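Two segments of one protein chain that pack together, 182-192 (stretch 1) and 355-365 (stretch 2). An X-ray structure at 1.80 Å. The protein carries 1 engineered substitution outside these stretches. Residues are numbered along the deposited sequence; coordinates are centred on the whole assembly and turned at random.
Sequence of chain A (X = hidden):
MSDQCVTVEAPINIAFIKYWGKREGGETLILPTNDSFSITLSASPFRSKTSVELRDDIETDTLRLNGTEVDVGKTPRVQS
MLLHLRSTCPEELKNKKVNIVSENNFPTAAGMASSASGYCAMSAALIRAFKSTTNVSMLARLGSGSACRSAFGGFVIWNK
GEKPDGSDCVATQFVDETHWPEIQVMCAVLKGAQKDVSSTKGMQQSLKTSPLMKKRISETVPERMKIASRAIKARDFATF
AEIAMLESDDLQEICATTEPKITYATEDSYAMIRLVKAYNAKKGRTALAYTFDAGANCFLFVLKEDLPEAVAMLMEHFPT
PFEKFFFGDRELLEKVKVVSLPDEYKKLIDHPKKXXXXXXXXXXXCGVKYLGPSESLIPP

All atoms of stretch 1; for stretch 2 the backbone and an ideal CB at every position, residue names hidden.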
# COMPACT_ATOMS: atom_id res chain seq x y z
N GLU A 182 -4.46 -18.89 -2.42
CA GLU A 182 -3.08 -19.34 -2.56
C GLU A 182 -2.06 -18.21 -2.63
O GLU A 182 -0.91 -18.37 -2.22
CB GLU A 182 -2.91 -20.21 -3.76
CG GLU A 182 -3.70 -21.46 -3.69
CD GLU A 182 -5.14 -21.35 -4.24
OE1 GLU A 182 -5.71 -20.25 -4.54
OE2 GLU A 182 -5.73 -22.44 -4.39
N ILE A 183 -2.46 -17.08 -3.15
CA ILE A 183 -1.48 -15.98 -3.37
C ILE A 183 -1.14 -15.33 -2.04
O ILE A 183 -1.99 -15.08 -1.13
CB ILE A 183 -1.93 -15.06 -4.57
CG1 ILE A 183 -0.72 -14.25 -5.13
CG2 ILE A 183 -3.09 -14.28 -4.17
CD1 ILE A 183 -0.97 -13.66 -6.47
N GLN A 184 0.16 -15.11 -1.85
CA GLN A 184 0.68 -14.58 -0.60
C GLN A 184 1.52 -13.38 -0.90
O GLN A 184 2.08 -13.29 -2.00
CB GLN A 184 1.58 -15.60 0.09
CG GLN A 184 0.92 -16.93 0.47
CD GLN A 184 -0.24 -16.78 1.44
OE1 GLN A 184 -0.08 -16.29 2.54
NE2 GLN A 184 -1.42 -17.28 1.05
N VAL A 185 1.63 -12.48 0.06
CA VAL A 185 2.44 -11.27 -0.10
C VAL A 185 3.51 -11.24 0.98
O VAL A 185 3.23 -11.54 2.16
CB VAL A 185 1.59 -10.01 0.08
CG1 VAL A 185 2.45 -8.73 -0.11
CG2 VAL A 185 0.40 -10.03 -0.89
N MET A 186 4.73 -10.86 0.61
CA MET A 186 5.74 -10.59 1.62
C MET A 186 6.31 -9.23 1.41
O MET A 186 6.14 -8.63 0.36
CB MET A 186 6.80 -11.67 1.64
CG MET A 186 6.31 -13.09 1.98
SD MET A 186 7.65 -14.29 2.08
CE MET A 186 8.12 -14.58 0.37
N CYS A 187 6.93 -8.68 2.45
CA CYS A 187 7.71 -7.46 2.30
C CYS A 187 9.07 -7.70 2.98
O CYS A 187 9.14 -7.91 4.18
CB CYS A 187 7.00 -6.30 2.89
SG CYS A 187 7.88 -4.75 2.59
N ALA A 188 10.12 -7.69 2.18
CA ALA A 188 11.49 -7.70 2.66
C ALA A 188 11.92 -6.24 2.85
O ALA A 188 12.15 -5.48 1.88
CB ALA A 188 12.40 -8.45 1.69
N VAL A 189 11.89 -5.81 4.11
CA VAL A 189 12.26 -4.48 4.47
C VAL A 189 13.76 -4.26 4.40
O VAL A 189 14.52 -4.99 5.02
CB VAL A 189 11.64 -4.09 5.83
CG1 VAL A 189 11.97 -2.69 6.20
CG2 VAL A 189 10.13 -4.32 5.74
N LEU A 190 14.14 -3.23 3.64
CA LEU A 190 15.51 -2.85 3.40
C LEU A 190 15.79 -1.43 3.90
O LEU A 190 14.87 -0.60 4.00
CB LEU A 190 15.85 -3.00 1.92
CG LEU A 190 15.66 -4.40 1.33
CD1 LEU A 190 15.64 -4.39 -0.21
CD2 LEU A 190 16.73 -5.34 1.90
N LYS A 191 17.06 -1.12 4.16
CA LYS A 191 17.40 0.23 4.58
C LYS A 191 17.14 1.15 3.42
O LYS A 191 17.38 0.80 2.27
CB LYS A 191 18.82 0.31 5.12
CG LYS A 191 18.97 -0.30 6.50
CD LYS A 191 20.42 -0.25 7.03
CE LYS A 191 20.72 -1.38 8.06
NZ LYS A 191 22.21 -1.47 8.34
N GLY A 192 16.64 2.35 3.69
CA GLY A 192 16.30 3.27 2.65
C GLY A 192 17.52 3.93 2.02
O GLY A 192 18.64 3.89 2.56
N UNK A 355 21.20 -9.07 6.82
CA UNK A 355 19.80 -9.36 7.09
C UNK A 355 18.88 -8.31 6.47
O UNK A 355 19.26 -7.15 6.28
CB UNK A 355 19.56 -9.44 8.60
N UNK A 356 17.65 -8.72 6.15
CA UNK A 356 16.57 -7.73 6.02
C UNK A 356 16.36 -7.05 7.36
O UNK A 356 16.67 -7.61 8.44
CB UNK A 356 15.27 -8.38 5.54
N UNK A 357 15.77 -5.86 7.32
CA UNK A 357 15.37 -5.20 8.55
C UNK A 357 14.24 -6.03 9.18
O UNK A 357 14.14 -6.14 10.38
CB UNK A 357 14.93 -3.76 8.29
N UNK A 358 13.39 -6.60 8.33
CA UNK A 358 12.35 -7.50 8.77
C UNK A 358 11.78 -8.14 7.54
O UNK A 358 12.00 -7.66 6.44
CB UNK A 358 11.27 -6.78 9.59
N UNK A 359 11.06 -9.22 7.75
CA UNK A 359 10.35 -9.91 6.67
C UNK A 359 8.91 -10.15 7.09
O UNK A 359 8.67 -10.92 8.03
CB UNK A 359 11.03 -11.23 6.31
N UNK A 360 7.99 -9.49 6.39
CA UNK A 360 6.57 -9.52 6.70
C UNK A 360 5.94 -10.53 5.79
O UNK A 360 6.35 -10.61 4.66
CB UNK A 360 5.92 -8.15 6.55
N UNK A 361 5.00 -11.33 6.28
CA UNK A 361 4.17 -12.16 5.41
C UNK A 361 2.72 -11.88 5.69
O UNK A 361 2.33 -11.73 6.83
CB UNK A 361 4.47 -13.65 5.60
N UNK A 362 1.92 -11.81 4.62
CA UNK A 362 0.48 -11.63 4.72
C UNK A 362 -0.24 -12.41 3.65
O UNK A 362 0.24 -12.56 2.54
CB UNK A 362 0.11 -10.15 4.62
N UNK A 363 -1.43 -12.95 3.98
CA UNK A 363 -2.36 -13.38 2.93
C UNK A 363 -3.04 -12.15 2.33
O UNK A 363 -2.77 -11.02 2.76
CB UNK A 363 -3.40 -14.36 3.48
N UNK A 364 -3.91 -12.32 1.34
CA UNK A 364 -4.74 -11.24 0.84
C UNK A 364 -5.70 -10.86 1.95
O UNK A 364 -6.30 -11.76 2.54
CB UNK A 364 -5.48 -11.64 -0.44
N UNK A 365 -5.76 -9.59 2.29
CA UNK A 365 -6.52 -9.13 3.47
C UNK A 365 -7.98 -8.82 3.21
O UNK A 365 -8.41 -8.69 2.08
CB UNK A 365 -5.86 -7.88 4.05

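The two strands run antiparallel, and along each extended strand the side chains alternate between the two sheet faces: one carries Gln-184, Met-186 and Ala-188, the other Val-185, Cys-187 and Val-189.

Position 355 has nothing of stretch 1 within 5.5 Å of its ideal CB, and phi of -75° admits almost any residue. It is Pro-355, without contact.

At 356 the CB points sideways, near the backbone of Val-189, with Ala-188 CB and the end of Leu-190 within reach. A large apolar or aromatic group would suit. Phe-356 places its ring so that Ala-188 CB lies 3.6 Å from the centroid, over the face, while Leu-190 CD2 approaches the edge, 3.7 Å from Phe-356 CD1.

The CB of 357 points toward stretch 1, and Lys-191 offers a positive charge nearby; an acid, or a polar chain with aliphatic carbons, would fit. Glu-357 lays its CB 3.8 Å from Val-189 CG1. Its OE2 remains 4.5 Å from Lys-191 NZ, too far for a salt bridge. Its backbone N donates to Val-189 O (2.8 Å).

Position 358 shares a face with Val-189, whose CB is 4.6 Å from the ideal CB, so an apolar chain is favoured. Met-358 brings CG to 3.5 Å from Val-189 CG2, and its O accepts from Val-189 N (3.0 Å).

On the other face, 359 sits beside Ala-188, whose small side chain leaves room for a branched or long apolar residue. Leu-359 reaches over with CD1, 4.1 Å from Ala-188 CB.

At 360 the backbone N and O pair with the O and N of Cys-187, both at 3.0 Å. Many strand-forming apolar residues would serve; Leu-360 packs CB 4.1 Å from Cys-187 CB.

At 361, Met-186 CG lies 4.1 Å from the ideal CB and Gln-184 OE1 offers an acceptor. An aliphatic stem with a donor at its tip satisfies both. Gln-361 packs CB 4.0 Å from Met-186 CG and gives a weak hydrogen bond from NE2 to Gln-184 OE1 (2.9 Å).

Position 362 pairs with Val-185, where small or beta-branched residues would suit. Ser-362 makes both backbone bonds, N to Val-185 O and O from Val-185 N, each 2.8 Å; its OG donates to the backbone O of 363 (2.6 Å).

Phi of -76° at 363 permits proline among others, and Pro-363 lies 4.1 Å (CB) from Gln-184 OE1.

At 364, Ile-183 invites an aliphatic group: Val-364 CG2 meets Ile-183 CG2 at 3.7 Å, and a water bridges Val-364 N and Ile-183 O.

At 365 nothing of stretch 1 lies within 5.5 Å of the ideal CB, so stretch 1 sets no limit; it is Gly-365.

Stretch 2 (355-365) PFEMLLQSPVG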
# COMPACT_ATOMS: atom_id res chain seq x y z
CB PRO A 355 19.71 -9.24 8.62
CG PRO A 355 20.82 -8.33 8.98
CD PRO A 355 21.92 -8.55 7.99
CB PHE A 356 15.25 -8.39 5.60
CG PHE A 356 15.33 -9.19 4.32
CD1 PHE A 356 15.96 -8.68 3.18
CD2 PHE A 356 14.69 -10.42 4.22
CE1 PHE A 356 16.02 -9.40 2.00
CE2 PHE A 356 14.78 -11.18 3.00
CZ PHE A 356 15.41 -10.63 1.91
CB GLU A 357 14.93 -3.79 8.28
CG GLU A 357 15.97 -2.92 7.65
CD GLU A 357 17.24 -2.88 8.50
OE1 GLU A 357 17.18 -2.26 9.60
OE2 GLU A 357 18.24 -3.51 8.09
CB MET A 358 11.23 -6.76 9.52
CG MET A 358 10.10 -6.28 8.67
SD MET A 358 8.78 -5.60 9.72
CE MET A 358 9.78 -4.27 10.19
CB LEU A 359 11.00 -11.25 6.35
CG LEU A 359 10.36 -12.06 5.22
CD1 LEU A 359 10.46 -11.31 3.90
CD2 LEU A 359 11.01 -13.43 5.11
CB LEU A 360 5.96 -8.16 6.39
CG LEU A 360 4.48 -7.92 6.59
CD1 LEU A 360 4.00 -8.29 8.05
CD2 LEU A 360 4.16 -6.49 6.24
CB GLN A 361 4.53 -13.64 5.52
CG GLN A 361 3.57 -14.63 4.79
CD GLN A 361 2.33 -14.96 5.59
OE1 GLN A 361 2.38 -14.98 6.81
NE2 GLN A 361 1.21 -15.25 4.90
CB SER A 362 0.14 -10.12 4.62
OG SER A 362 -1.24 -9.86 4.45
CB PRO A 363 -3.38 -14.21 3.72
CG PRO A 363 -3.51 -13.46 4.94
CD PRO A 363 -2.07 -13.05 5.31
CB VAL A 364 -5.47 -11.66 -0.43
CG1 VAL A 364 -6.37 -10.58 -0.89
CG2 VAL A 364 -4.44 -12.04 -1.56
O HOH W 1 -4.34 -14.88 0.29
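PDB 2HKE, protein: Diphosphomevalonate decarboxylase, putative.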